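PDB 5WRT: soluble inorganic pyrophosphatase from Toxoplasma gondii, which probably catalyses the magnesium-dependent hydrolysis of inorganic pyrophosphate to phosphate, using the pyrophosphatase domain that makes up most of this fragment. Local coordinates for residues F47-E52 with G135-K140; V51-N56 with S87-N92; F96-E101 with E226-L231; P120-E125 with D154-A159. One frame throughout, in Å; residues are numbered along the deposited sequence.

Contact 1 (F47-E52 with G135-K140); sequences FNMVVE and GVVPVK
F47-V51 and G135-V139 form an antiparallel ladder in the closed beta barrel, of the OB type, at the heart of family I pyrophosphatases. F47 and V139 make a hydrogen-bonded pair: F47 N reaches V139 O at 2.8 Å in an almost straight bond (174°), and V139 N returns to F47 O at 2.6 Å. M49 and V137 repeat the pattern, and V51 N closes the ladder on G135 O at 2.8 Å. Between them, N48 faces P138 and V50 faces V136 in non-hydrogen-bonded pairs. Proline suits this place, because its nitrogen has no hydrogen to give and the pair asks for no N-H across the ladder. The side chains alternate. On one face, V139 CG1 meets M49 CB at 3.9 Å, and M49, with CG anti to the backbone N (chi1 159°), runs its extended thioether away from V139 toward V123 and E125 inside the barrel. V51 CG2 completes this apolar face against V137 CG2. On the face of N48, V50, V136 and P138, N48 OD1 packs without a bond against the proline ring, 3.9 Å from P138 CG, and meets V136 CG1 at 3.8 Å. The chemistry divides accordingly: backbone bonds fix the strand register, the buried M49, V139 and V51 supply apolar packing on their face, and the N48 amide makes a weak further link through ND2 to P34 O.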
loop_
_atom_site.group_PDB
_atom_site.type_symbol
_atom_site.label_atom_id
_atom_site.label_comp_id
_atom_site.label_asym_id
_atom_site.label_seq_id
_atom_site.Cartn_x
_atom_site.Cartn_y
_atom_site.Cartn_z
ATOM N N PHE A 47 -23.398 -5.352 12.297
ATOM C CA PHE A 47 -22.841 -4.270 13.091
ATOM C C PHE A 47 -22.924 -3.002 12.258
ATOM O O PHE A 47 -22.748 -3.046 11.036
ATOM C CB PHE A 47 -21.375 -4.514 13.478
ATOM C CG PHE A 47 -21.125 -5.812 14.193
ATOM C CD1 PHE A 47 -21.084 -7.008 13.497
ATOM C CD2 PHE A 47 -20.901 -5.830 15.561
ATOM C CE1 PHE A 47 -20.838 -8.199 14.152
ATOM C CE2 PHE A 47 -20.656 -7.017 16.221
ATOM C CZ PHE A 47 -20.624 -8.203 15.516
ATOM N N ASN A 48 -23.182 -1.875 12.906
ATOM C CA ASN A 48 -23.148 -0.608 12.193
ATOM C C ASN A 48 -21.715 -0.108 12.095
ATOM O O ASN A 48 -20.927 -0.239 13.036
ATOM C CB ASN A 48 -24.038 0.433 12.872
ATOM C CG ASN A 48 -25.408 0.536 12.224
ATOM O OD1 ASN A 48 -25.553 0.330 11.017
ATOM N ND2 ASN A 48 -26.414 0.872 13.018
ATOM N N MET A 49 -21.379 0.447 10.937
ATOM C CA MET A 49 -20.063 1.012 10.685
ATOM C C MET A 49 -20.217 2.484 10.348
ATOM O O MET A 49 -21.004 2.841 9.464
ATOM C CB MET A 49 -19.358 0.276 9.543
ATOM C CG MET A 49 -18.240 1.078 8.887
ATOM S SD MET A 49 -17.530 0.233 7.459
ATOM C CE MET A 49 -16.087 1.250 7.142
ATOM N N VAL A 50 -19.479 3.331 11.055
ATOM C CA VAL A 50 -19.409 4.751 10.734
ATOM C C VAL A 50 -18.236 4.929 9.779
ATOM O O VAL A 50 -17.078 4.730 10.157
ATOM C CB VAL A 50 -19.247 5.612 11.992
ATOM C CG1 VAL A 50 -19.021 7.071 11.613
ATOM C CG2 VAL A 50 -20.468 5.474 12.891
ATOM N N VAL A 51 -18.535 5.296 8.538
ATOM C CA VAL A 51 -17.502 5.458 7.521
ATOM C C VAL A 51 -16.806 6.791 7.753
ATOM O O VAL A 51 -17.439 7.851 7.702
ATOM C CB VAL A 51 -18.100 5.383 6.110
ATOM C CG1 VAL A 51 -17.012 5.566 5.061
ATOM C CG2 VAL A 51 -18.828 4.062 5.914
ATOM N N GLU A 52 -15.499 6.740 8.007
ATOM C CA GLU A 52 -14.688 7.942 8.160
ATOM C C GLU A 52 -13.880 8.254 6.907
ATOM O O GLU A 52 -13.871 9.399 6.444
ATOM C CB GLU A 52 -13.747 7.799 9.365
ATOM C CG GLU A 52 -14.454 7.711 10.710
ATOM C CD GLU A 52 -13.506 7.373 11.851
ATOM O OE1 GLU A 52 -12.507 6.661 11.613
ATOM O OE2 GLU A 52 -13.761 7.822 12.989
ATOM N N GLY A 135 -21.148 8.233 6.400
ATOM C CA GLY A 135 -22.136 7.200 6.152
ATOM C C GLY A 135 -22.174 6.173 7.266
ATOM O O GLY A 135 -21.163 5.868 7.903
ATOM N N VAL A 136 -23.366 5.636 7.508
ATOM C CA VAL A 136 -23.580 4.586 8.496
ATOM C C VAL A 136 -24.188 3.397 7.768
ATOM O O VAL A 136 -25.316 3.482 7.261
ATOM C CB VAL A 136 -24.486 5.052 9.645
ATOM C CG1 VAL A 136 -24.578 3.979 10.721
ATOM C CG2 VAL A 136 -23.964 6.353 10.222
ATOM N N VAL A 137 -23.452 2.291 7.714
ATOM C CA VAL A 137 -23.902 1.115 6.975
ATOM C C VAL A 137 -23.831 -0.121 7.864
ATOM O O VAL A 137 -22.861 -0.294 8.618
ATOM C CB VAL A 137 -23.084 0.917 5.687
ATOM C CG1 VAL A 137 -23.330 2.066 4.722
ATOM C CG2 VAL A 137 -21.603 0.799 6.002
ATOM N N PRO A 138 -24.836 -0.995 7.823
ATOM C CA PRO A 138 -24.728 -2.276 8.532
ATOM C C PRO A 138 -23.791 -3.212 7.786
ATOM O O PRO A 138 -23.883 -3.363 6.566
ATOM C CB PRO A 138 -26.169 -2.807 8.542
ATOM C CG PRO A 138 -27.031 -1.665 8.067
ATOM C CD PRO A 138 -26.157 -0.819 7.203
ATOM N N VAL A 139 -22.887 -3.845 8.527
ATOM C CA VAL A 139 -21.879 -4.712 7.935
ATOM C C VAL A 139 -21.890 -6.055 8.648
ATOM O O VAL A 139 -22.249 -6.160 9.825
ATOM C CB VAL A 139 -20.466 -4.084 7.995
ATOM C CG1 VAL A 139 -20.444 -2.740 7.283
ATOM C CG2 VAL A 139 -20.003 -3.939 9.440
ATOM N N LYS A 140 -21.491 -7.091 7.917
ATOM C CA LYS A 140 -21.239 -8.405 8.487
ATOM C C LYS A 140 -19.737 -8.578 8.652
ATOM O O LYS A 140 -18.973 -8.374 7.701
ATOM C CB LYS A 140 -21.816 -9.513 7.606
ATOM C CG LYS A 140 -21.417 -10.915 8.034
ATOM C CD LYS A 140 -22.207 -11.971 7.278
ATOM C CE LYS A 140 -22.253 -11.673 5.789
ATOM N NZ LYS A 140 -22.851 -12.798 5.018
#

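Contact 2 (V51-N56 with S87-N92)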
loop_
_atom_site.group_PDB
_atom_site.type_symbol
_atom_site.label_atom_id
_atom_site.label_comp_id
_atom_site.label_asym_id
_atom_site.label_seq_id
_atom_site.Cartn_x
_atom_site.Cartn_y
_atom_site.Cartn_z
ATOM N N VAL A 51 -18.535 5.296 8.538
ATOM C CA VAL A 51 -17.502 5.458 7.521
ATOM C C VAL A 51 -16.806 6.791 7.753
ATOM O O VAL A 51 -17.439 7.851 7.702
ATOM C CB VAL A 51 -18.100 5.383 6.110
ATOM C CG1 VAL A 51 -17.012 5.566 5.061
ATOM C CG2 VAL A 51 -18.828 4.062 5.914
ATOM N N GLU A 52 -15.499 6.740 8.007
ATOM C CA GLU A 52 -14.688 7.942 8.160
ATOM C C GLU A 52 -13.880 8.254 6.907
ATOM O O GLU A 52 -13.871 9.399 6.444
ATOM C CB GLU A 52 -13.747 7.799 9.365
ATOM C CG GLU A 52 -14.454 7.711 10.710
ATOM C CD GLU A 52 -13.506 7.373 11.851
ATOM O OE1 GLU A 52 -12.507 6.661 11.613
ATOM O OE2 GLU A 52 -13.761 7.822 12.989
ATOM N N ILE A 53 -13.206 7.257 6.344
ATOM C CA ILE A 53 -12.360 7.461 5.172
ATOM C C ILE A 53 -12.923 6.655 4.009
ATOM O O ILE A 53 -12.900 5.416 4.043
ATOM C CB ILE A 53 -10.901 7.081 5.469
ATOM C CG1 ILE A 53 -10.313 8.038 6.510
ATOM C CG2 ILE A 53 -10.075 7.093 4.192
ATOM C CD1 ILE A 53 -8.956 7.625 7.022
ATOM N N PRO A 54 -13.433 7.309 2.969
ATOM C CA PRO A 54 -14.011 6.571 1.843
ATOM C C PRO A 54 -12.956 5.816 1.055
ATOM O O PRO A 54 -11.776 6.174 1.043
ATOM C CB PRO A 54 -14.646 7.670 0.982
ATOM C CG PRO A 54 -14.811 8.826 1.896
ATOM C CD PRO A 54 -13.653 8.757 2.843
ATOM N N LYS A 55 -13.410 4.749 0.402
ATOM C CA LYS A 55 -12.582 3.999 -0.531
ATOM C C LYS A 55 -11.926 4.935 -1.540
ATOM O O LYS A 55 -12.579 5.818 -2.104
ATOM C CB LYS A 55 -13.447 2.957 -1.244
ATOM C CG LYS A 55 -12.784 2.213 -2.391
ATOM C CD LYS A 55 -13.811 1.344 -3.116
ATOM C CE LYS A 55 -13.162 0.163 -3.823
ATOM N NZ LYS A 55 -12.802 -0.932 -2.874
ATOM N N ASN A 56 -10.616 4.753 -1.733
ATOM C CA ASN A 56 -9.820 5.474 -2.728
ATOM C C ASN A 56 -9.587 6.938 -2.354
ATOM O O ASN A 56 -9.532 7.805 -3.229
ATOM C CB ASN A 56 -10.441 5.370 -4.126
ATOM C CG ASN A 56 -10.224 4.010 -4.757
ATOM O OD1 ASN A 56 -9.254 3.318 -4.446
ATOM N ND2 ASN A 56 -11.128 3.616 -5.645
ATOM N N SER A 87 -0.322 7.137 1.703
ATOM C CA SER A 87 -0.825 6.333 0.603
ATOM C C SER A 87 -2.346 6.356 0.603
ATOM O O SER A 87 -2.981 6.562 1.641
ATOM C CB SER A 87 -0.324 4.890 0.697
ATOM O OG SER A 87 1.059 4.818 0.400
ATOM N N THR A 88 -2.922 6.161 -0.580
ATOM C CA THR A 88 -4.371 6.078 -0.698
ATOM C C THR A 88 -4.880 4.762 -0.119
ATOM O O THR A 88 -4.309 3.694 -0.358
ATOM C CB THR A 88 -4.792 6.211 -2.164
ATOM O OG1 THR A 88 -4.459 7.521 -2.644
ATOM C CG2 THR A 88 -6.285 5.992 -2.322
ATOM N N LEU A 89 -5.954 4.850 0.665
ATOM C CA LEU A 89 -6.624 3.665 1.183
ATOM C C LEU A 89 -7.609 3.145 0.143
ATOM O O LEU A 89 -8.442 3.902 -0.365
ATOM C CB LEU A 89 -7.343 3.996 2.490
ATOM C CG LEU A 89 -7.728 2.849 3.426
ATOM C CD1 LEU A 89 -6.642 1.789 3.478
ATOM C CD2 LEU A 89 -7.993 3.401 4.814
ATOM N N TYR A 90 -7.519 1.855 -0.170
ATOM C CA TYR A 90 -8.283 1.268 -1.263
ATOM C C TYR A 90 -9.602 0.656 -0.810
ATOM O O TYR A 90 -10.237 -0.059 -1.590
ATOM C CB TYR A 90 -7.449 0.205 -1.981
ATOM C CG TYR A 90 -6.080 0.690 -2.392
ATOM C CD1 TYR A 90 -5.935 1.683 -3.350
ATOM C CD2 TYR A 90 -4.931 0.154 -1.822
ATOM C CE1 TYR A 90 -4.688 2.133 -3.729
ATOM C CE2 TYR A 90 -3.677 0.597 -2.195
ATOM C CZ TYR A 90 -3.563 1.587 -3.150
ATOM O OH TYR A 90 -2.321 2.036 -3.529
ATOM N N TRP A 91 -10.023 0.912 0.425
ATOM C CA TRP A 91 -11.260 0.355 0.949
ATOM C C TRP A 91 -11.915 1.367 1.874
ATOM O O TRP A 91 -11.240 2.200 2.484
ATOM C CB TRP A 91 -11.009 -0.964 1.694
ATOM C CG TRP A 91 -10.190 -1.943 0.907
ATOM C CD1 TRP A 91 -10.654 -2.904 0.056
ATOM C CD2 TRP A 91 -8.759 -2.042 0.881
ATOM N NE1 TRP A 91 -9.603 -3.598 -0.493
ATOM C CE2 TRP A 91 -8.429 -3.089 -0.002
ATOM C CE3 TRP A 91 -7.727 -1.349 1.522
ATOM C CZ2 TRP A 91 -7.110 -3.459 -0.259
ATOM C CZ3 TRP A 91 -6.419 -1.719 1.264
ATOM C CH2 TRP A 91 -6.121 -2.765 0.382
ATOM N N ASN A 92 -13.243 1.299 1.960
ATOM C CA ASN A 92 -13.962 2.110 2.932
ATOM C C ASN A 92 -13.500 1.759 4.339
ATOM O O ASN A 92 -13.358 0.584 4.691
ATOM C CB ASN A 92 -15.469 1.899 2.796
ATOM C CG ASN A 92 -15.973 2.213 1.403
ATOM O OD1 ASN A 92 -16.006 3.372 0.989
ATOM N ND2 ASN A 92 -16.365 1.179 0.668
HETATM O O HOH W 1 -14.082 -1.153 -0.125
#
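K55 lays its side chain along the carbonyl of Y90, CG passing 3.5 Å from Y90 O, and then bends at its last torsion (chi4 77°), which brings NZ back to bond that same oxygen at 3.0 Å. A lysine chain is long enough to double back in this way. NZ also holds a water at 3.0 Å and has a weak further bond to G127 O. The K55 backbone N-H reaches N92 OD1 at 3.0 Å, from well above the amide plane, and N56 N gives to L89 O at 2.7 Å. N92 suits its place because a short amide can serve both ways, OD1 also accepting from L131 N and ND2 giving to E129 O and E125 OE1. T88 CG2 packs 3.4 Å from N56 C, and I53 CG2 touches L89 CD2. N56 OD1 comes to the edge of the Y90 ring, buried with no polar partner in the model. E52 and I53 both face Y93 in a classic beta bulge ending strand 47-53. Beyond the contact, W190 and I187 of helix 183-193 cover L89 and W91, while L196 of the second subunit packs on K55 and N56, placing this corner at the dimer interface.

Contact 3 (F96-E101 with E226-L231); sequences FPQTWE and EHYLRL
Q98 and Y228 meet through a CH-pi contact: Q98 CA sits 3.6 Å from the centroid of the Y228 ring, only 14° off its normal, and CB continues over the CD2-CE2 side. With CG anti to the backbone N (chi1 176°), the tyrosine ring turns its face to the Q98 backbone. A second CH-pi contact runs the other way, L231 CD1 lying over one face of the W100 six-membered ring, 3.9 Å from its centroid. Here the helix supplies the methyl and the loop the broad indole. Both belong to the seam where the loop after strand 92-95 rests on the C-terminal helix 214-232, beside the barrel. Close carbonyl contacts accompany the ring packing: W100 O is 3.1 Å from H227 CB, and Q98 O is 3.3 Å from Y228 CB. Among the polar bonds, the T99 hydroxyl can both give to F96 O, at 2.6 Å from OG1, and accept from L121 N, while W100 NE1 bonds G118 O. Y228 OH and Q98 NE2 turn to H31, through its ND1 and its O respectively.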
loop_
_atom_site.group_PDB
_atom_site.type_symbol
_atom_site.label_atom_id
_atom_site.label_comp_id
_atom_site.label_asym_id
_atom_site.label_seq_id
_atom_site.Cartn_x
_atom_site.Cartn_y
_atom_site.Cartn_z
ATOM N N PHE A 96 -16.485 1.266 14.636
ATOM C CA PHE A 96 -17.722 0.773 15.225
ATOM C C PHE A 96 -18.204 1.748 16.293
ATOM O O PHE A 96 -17.415 2.137 17.163
ATOM C CB PHE A 96 -17.518 -0.600 15.850
ATOM C CG PHE A 96 -17.232 -1.691 14.856
ATOM C CD1 PHE A 96 -18.214 -2.131 13.986
ATOM C CD2 PHE A 96 -15.979 -2.281 14.799
ATOM C CE1 PHE A 96 -17.952 -3.138 13.073
ATOM C CE2 PHE A 96 -15.709 -3.287 13.890
ATOM C CZ PHE A 96 -16.698 -3.717 13.025
ATOM N N PRO A 97 -19.467 2.170 16.257
ATOM C CA PRO A 97 -19.989 3.008 17.342
ATOM C C PRO A 97 -20.003 2.252 18.661
ATOM O O PRO A 97 -20.063 1.021 18.695
ATOM C CB PRO A 97 -21.413 3.351 16.884
ATOM C CG PRO A 97 -21.471 2.996 15.435
ATOM C CD PRO A 97 -20.484 1.893 15.232
ATOM N N GLN A 98 -19.936 3.014 19.754
ATOM C CA GLN A 98 -20.064 2.468 21.105
ATOM C C GLN A 98 -19.029 1.377 21.364
ATOM O O GLN A 98 -19.308 0.363 22.006
ATOM C CB GLN A 98 -21.483 1.953 21.355
ATOM C CG GLN A 98 -22.545 3.022 21.140
ATOM C CD GLN A 98 -23.959 2.500 21.293
ATOM O OE1 GLN A 98 -24.196 1.293 21.267
ATOM N NE2 GLN A 98 -24.908 3.414 21.449
ATOM N N THR A 99 -17.824 1.584 20.843
ATOM C CA THR A 99 -16.690 0.717 21.111
ATOM C C THR A 99 -15.515 1.571 21.557
ATOM O O THR A 99 -15.381 2.732 21.159
ATOM C CB THR A 99 -16.289 -0.112 19.880
ATOM O OG1 THR A 99 -15.950 0.766 18.798
ATOM C CG2 THR A 99 -17.425 -1.033 19.457
ATOM N N TRP A 100 -14.661 0.981 22.387
ATOM C CA TRP A 100 -13.481 1.676 22.883
ATOM C C TRP A 100 -12.422 0.631 23.180
ATOM O O TRP A 100 -12.664 -0.287 23.967
ATOM C CB TRP A 100 -13.796 2.496 24.135
ATOM C CG TRP A 100 -12.620 3.277 24.649
ATOM C CD1 TRP A 100 -11.813 4.112 23.932
ATOM C CD2 TRP A 100 -12.121 3.293 25.992
ATOM N NE1 TRP A 100 -10.844 4.648 24.745
ATOM C CE2 TRP A 100 -11.011 4.161 26.015
ATOM C CE3 TRP A 100 -12.505 2.657 27.176
ATOM C CZ2 TRP A 100 -10.282 4.410 27.176
ATOM C CZ3 TRP A 100 -11.784 2.910 28.328
ATOM C CH2 TRP A 100 -10.682 3.774 28.320
ATOM N N GLU A 101 -11.260 0.756 22.543
ATOM C CA GLU A 101 -10.165 -0.176 22.790
ATOM C C GLU A 101 -9.419 0.300 24.031
ATOM O O GLU A 101 -8.364 0.936 23.971
ATOM C CB GLU A 101 -9.262 -0.304 21.573
ATOM C CG GLU A 101 -9.910 -1.095 20.450
ATOM C CD GLU A 101 -9.754 -2.590 20.640
ATOM O OE1 GLU A 101 -8.697 -3.143 20.268
ATOM O OE2 GLU A 101 -10.694 -3.213 21.179
ATOM N N GLU A 226 -17.943 -3.793 25.303
ATOM C CA GLU A 226 -18.074 -3.838 26.756
ATOM C C GLU A 226 -17.170 -2.811 27.427
ATOM O O GLU A 226 -17.539 -2.236 28.458
ATOM C CB GLU A 226 -17.762 -5.243 27.268
ATOM C CG GLU A 226 -18.826 -6.275 26.934
ATOM N N HIS A 227 -15.976 -2.582 26.874
ATOM C CA HIS A 227 -15.120 -1.509 27.375
ATOM C C HIS A 227 -15.841 -0.167 27.337
ATOM O O HIS A 227 -15.785 0.610 28.297
ATOM C CB HIS A 227 -13.832 -1.428 26.557
ATOM C CG HIS A 227 -12.901 -2.584 26.750
ATOM N ND1 HIS A 227 -12.703 -3.188 27.973
ATOM C CD2 HIS A 227 -12.101 -3.235 25.873
ATOM C CE1 HIS A 227 -11.825 -4.168 27.840
ATOM N NE2 HIS A 227 -11.445 -4.218 26.575
ATOM N N TYR A 228 -16.522 0.123 26.226
ATOM C CA TYR A 228 -17.267 1.373 26.114
ATOM C C TYR A 228 -18.401 1.427 27.130
ATOM O O TYR A 228 -18.560 2.419 27.852
ATOM C CB TYR A 228 -17.808 1.541 24.693
ATOM C CG TYR A 228 -18.672 2.772 24.520
ATOM C CD1 TYR A 228 -18.100 4.003 24.237
ATOM C CD2 TYR A 228 -20.054 2.707 24.656
ATOM C CE1 TYR A 228 -18.875 5.134 24.084
ATOM C CE2 TYR A 228 -20.837 3.836 24.507
ATOM C CZ TYR A 228 -20.243 5.046 24.221
ATOM O OH TYR A 228 -21.011 6.176 24.071
ATOM N N LEU A 229 -19.208 0.364 27.190
ATOM C CA LEU A 229 -20.349 0.332 28.100
ATOM C C LEU A 229 -19.914 0.471 29.554
ATOM O O LEU A 229 -20.622 1.080 30.364
ATOM C CB LEU A 229 -21.145 -0.955 27.896
ATOM C CG LEU A 229 -21.898 -1.060 26.570
ATOM C CD1 LEU A 229 -22.653 -2.380 26.481
ATOM C CD2 LEU A 229 -22.843 0.123 26.395
ATOM N N ARG A 230 -18.757 -0.096 29.907
ATOM C CA ARG A 230 -18.267 0.027 31.277
ATOM C C ARG A 230 -17.997 1.481 31.642
ATOM O O ARG A 230 -18.154 1.867 32.807
ATOM C CB ARG A 230 -17.008 -0.820 31.463
ATOM C CG ARG A 230 -16.530 -0.910 32.905
ATOM C CD ARG A 230 -17.637 -1.436 33.811
ATOM N NE ARG A 230 -17.296 -1.332 35.228
ATOM C CZ ARG A 230 -17.435 -0.226 35.955
ATOM N NH1 ARG A 230 -17.903 0.884 35.399
ATOM N NH2 ARG A 230 -17.100 -0.228 37.237
ATOM N N LEU A 231 -17.596 2.300 30.666
ATOM C CA LEU A 231 -17.397 3.723 30.916
ATOM C C LEU A 231 -18.699 4.420 31.284
ATOM O O LEU A 231 -18.668 5.478 31.920
ATOM C CB LEU A 231 -16.783 4.398 29.689
ATOM C CG LEU A 231 -15.302 4.150 29.412
ATOM C CD1 LEU A 231 -14.854 4.970 28.213
ATOM C CD2 LEU A 231 -14.459 4.475 30.636
#

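Contact 4 (P120-E125 with D154-A159). With MG (magnesium ion), chain C; MG (magnesium ion), chain D.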
loop_
_atom_site.group_PDB
_atom_site.type_symbol
_atom_site.label_atom_id
_atom_site.label_comp_id
_atom_site.label_asym_id
_atom_site.label_seq_id
_atom_site.Cartn_x
_atom_site.Cartn_y
_atom_site.Cartn_z
ATOM N N PRO A 120 -11.964 4.172 19.229
ATOM C CA PRO A 120 -13.009 3.246 18.775
ATOM C C PRO A 120 -12.440 2.206 17.821
ATOM O O PRO A 120 -11.512 2.477 17.056
ATOM C CB PRO A 120 -14.018 4.160 18.070
ATOM C CG PRO A 120 -13.816 5.493 18.692
ATOM C CD PRO A 120 -12.364 5.583 19.058
ATOM N N LEU A 121 -13.025 1.009 17.862
ATOM C CA LEU A 121 -12.499 -0.117 17.101
ATOM C C LEU A 121 -12.599 0.145 15.601
ATOM O O LEU A 121 -13.652 0.546 15.100
ATOM C CB LEU A 121 -13.256 -1.393 17.467
ATOM C CG LEU A 121 -12.790 -2.678 16.782
ATOM C CD1 LEU A 121 -11.329 -2.951 17.099
ATOM C CD2 LEU A 121 -13.659 -3.848 17.207
ATOM N N ASP A 122 -11.500 -0.100 14.888
ATOM C CA ASP A 122 -11.423 0.177 13.460
ATOM C C ASP A 122 -12.001 -0.975 12.647
ATOM O O ASP A 122 -11.898 -2.145 13.025
ATOM C CB ASP A 122 -9.971 0.417 13.041
ATOM C CG ASP A 122 -9.314 1.537 13.820
ATOM O OD1 ASP A 122 -9.953 2.595 14.003
ATOM O OD2 ASP A 122 -8.157 1.359 14.253
ATOM N N VAL A 123 -12.607 -0.634 11.510
ATOM C CA VAL A 123 -13.196 -1.622 10.611
ATOM C C VAL A 123 -12.897 -1.230 9.169
ATOM O O VAL A 123 -12.989 -0.055 8.797
ATOM C CB VAL A 123 -14.719 -1.769 10.840
ATOM C CG1 VAL A 123 -15.418 -0.419 10.763
ATOM C CG2 VAL A 123 -15.323 -2.753 9.846
ATOM N N VAL A 124 -12.521 -2.219 8.362
ATOM C CA VAL A 124 -12.317 -2.053 6.927
ATOM C C VAL A 124 -13.472 -2.741 6.212
ATOM O O VAL A 124 -13.725 -3.932 6.431
ATOM C CB VAL A 124 -10.966 -2.628 6.473
ATOM C CG1 VAL A 124 -10.691 -2.260 5.028
ATOM C CG2 VAL A 124 -9.845 -2.131 7.372
ATOM N N GLU A 125 -14.171 -1.997 5.360
ATOM C CA GLU A 125 -15.262 -2.538 4.561
ATOM C C GLU A 125 -14.749 -2.790 3.150
ATOM O O GLU A 125 -14.185 -1.890 2.519
ATOM C CB GLU A 125 -16.453 -1.579 4.541
ATOM C CG GLU A 125 -17.775 -2.216 4.139
ATOM C CD GLU A 125 -17.926 -2.364 2.638
ATOM O OE1 GLU A 125 -17.594 -1.407 1.907
ATOM O OE2 GLU A 125 -18.380 -3.438 2.189
ATOM N N ASP A 154 -3.762 -2.669 17.554
ATOM C CA ASP A 154 -4.618 -1.869 16.681
ATOM C C ASP A 154 -5.319 -2.813 15.708
ATOM O O ASP A 154 -4.872 -3.010 14.576
ATOM C CB ASP A 154 -3.787 -0.795 15.956
ATOM C CG ASP A 154 -4.637 0.136 15.114
ATOM O OD1 ASP A 154 -5.871 0.154 15.296
ATOM O OD2 ASP A 154 -4.066 0.856 14.272
ATOM N N TRP A 155 -6.424 -3.401 16.167
ATOM C CA TRP A 155 -7.192 -4.321 15.338
ATOM C C TRP A 155 -7.706 -3.625 14.086
ATOM O O TRP A 155 -8.124 -2.464 14.124
ATOM C CB TRP A 155 -8.380 -4.885 16.117
ATOM C CG TRP A 155 -8.046 -5.873 17.185
ATOM C CD1 TRP A 155 -7.991 -5.638 18.525
ATOM C CD2 TRP A 155 -7.746 -7.263 17.008
ATOM N NE1 TRP A 155 -7.669 -6.792 19.195
ATOM C CE2 TRP A 155 -7.511 -7.804 18.287
ATOM C CE3 TRP A 155 -7.649 -8.102 15.892
ATOM C CZ2 TRP A 155 -7.185 -9.145 18.484
ATOM C CZ3 TRP A 155 -7.327 -9.435 16.090
ATOM C CH2 TRP A 155 -7.097 -9.941 17.375
ATOM N N LYS A 156 -7.683 -4.347 12.972
ATOM C CA LYS A 156 -8.365 -3.938 11.748
ATOM C C LYS A 156 -9.382 -5.028 11.428
ATOM O O LYS A 156 -9.034 -6.066 10.856
ATOM C CB LYS A 156 -7.379 -3.722 10.602
ATOM C CG LYS A 156 -6.258 -2.747 10.927
ATOM C CD LYS A 156 -6.811 -1.384 11.313
ATOM C CE LYS A 156 -5.694 -0.407 11.648
ATOM N NZ LYS A 156 -6.174 0.753 12.452
ATOM N N VAL A 157 -10.631 -4.803 11.820
ATOM C CA VAL A 157 -11.700 -5.754 11.541
ATOM C C VAL A 157 -12.093 -5.636 10.077
ATOM O O VAL A 157 -12.231 -4.530 9.541
ATOM C CB VAL A 157 -12.903 -5.499 12.468
ATOM C CG1 VAL A 157 -14.052 -6.447 12.137
ATOM C CG2 VAL A 157 -12.496 -5.635 13.926
ATOM N N LEU A 158 -12.278 -6.778 9.420
ATOM C CA LEU A 158 -12.713 -6.813 8.033
ATOM C C LEU A 158 -14.196 -7.152 7.983
ATOM O O LEU A 158 -14.659 -8.056 8.684
ATOM C CB LEU A 158 -11.910 -7.835 7.224
ATOM C CG LEU A 158 -10.411 -7.921 7.520
ATOM C CD1 LEU A 158 -9.793 -9.117 6.811
ATOM C CD2 LEU A 158 -9.699 -6.635 7.125
ATOM N N ALA A 159 -14.936 -6.427 7.147
ATOM C CA ALA A 159 -16.382 -6.570 7.114
ATOM C C ALA A 159 -16.885 -6.332 5.698
ATOM O O ALA A 159 -16.172 -5.794 4.847
ATOM C CB ALA A 159 -17.060 -5.608 8.095
HETATM MG MG MG C . -7.407 1.144 16.102
HETATM MG MG MG D . -9.928 4.721 13.844
HETATM O O HOH W 2 -8.504 -0.917 16.283
HETATM O O HOH W 3 -6.378 2.936 15.767
HETATM O O HOH W 4 -9.306 1.921 16.950
HETATM O O HOH W 5 -9.983 6.777 13.580
HETATM O O HOH W 6 -8.387 4.742 15.158
HETATM O O HOH W 7 -8.100 4.455 12.589
#
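D122 and D154 share a magnesium ion, D122 OD2 and D154 OD1 each binding it at 2.0 Å, with three waters and D117 in the remaining shell. D122 OD1 binds a second magnesium at 2.1 Å, whose shell three waters and two atoms from elsewhere complete, so this one short acidic side chain bridges both metals. In the next shell K156, bent at chi2 (-59°), lies alongside D122 and carries NZ over to D122 OD2 at 2.7 Å, above the carboxylate plane, and to D154 OD2 at 2.8 Å in a second salt bridge; Y93 OH is a further partner. Parallel strand bonds position these groups: V157 N holds D122 O at 3.2 Å, and V124 N reaches V157 O at 2.6 Å, nearly straight at 173°. Apolar side chains fill in behind, L121 CD1 against W155 CB at 3.7 Å. Around this pair, strand 136-149 flanks strand 152-161, helix 183-193 covers V124 and L158, and helix 214-232 packs on L121 and W155.

How the contacts relate
Contacts 1 and 4 are strand pairs of one mixed sheet, their centres 11 Å apart, and V139 packs on A159 between them. Contact 2 joins strand 47-53 of that sheet to strand 84-89 of another and shares V51 and E52 with contact 1; contact 3 sets the loop after strand 92-95 on the C-terminal helix, 24 Å from contact 2 across the chain's centre. Along the chain, contact 2 closes before contacts 3 and 4 open, both segments of contact 4 fall between those of contact 3, and the segments of contacts 1 and 4 alternate. Contact 4 supplies D122 and D154 to the magnesium ions, near E52, also known as a magnesium ligand of this protein; the others build the sheet and loops around it.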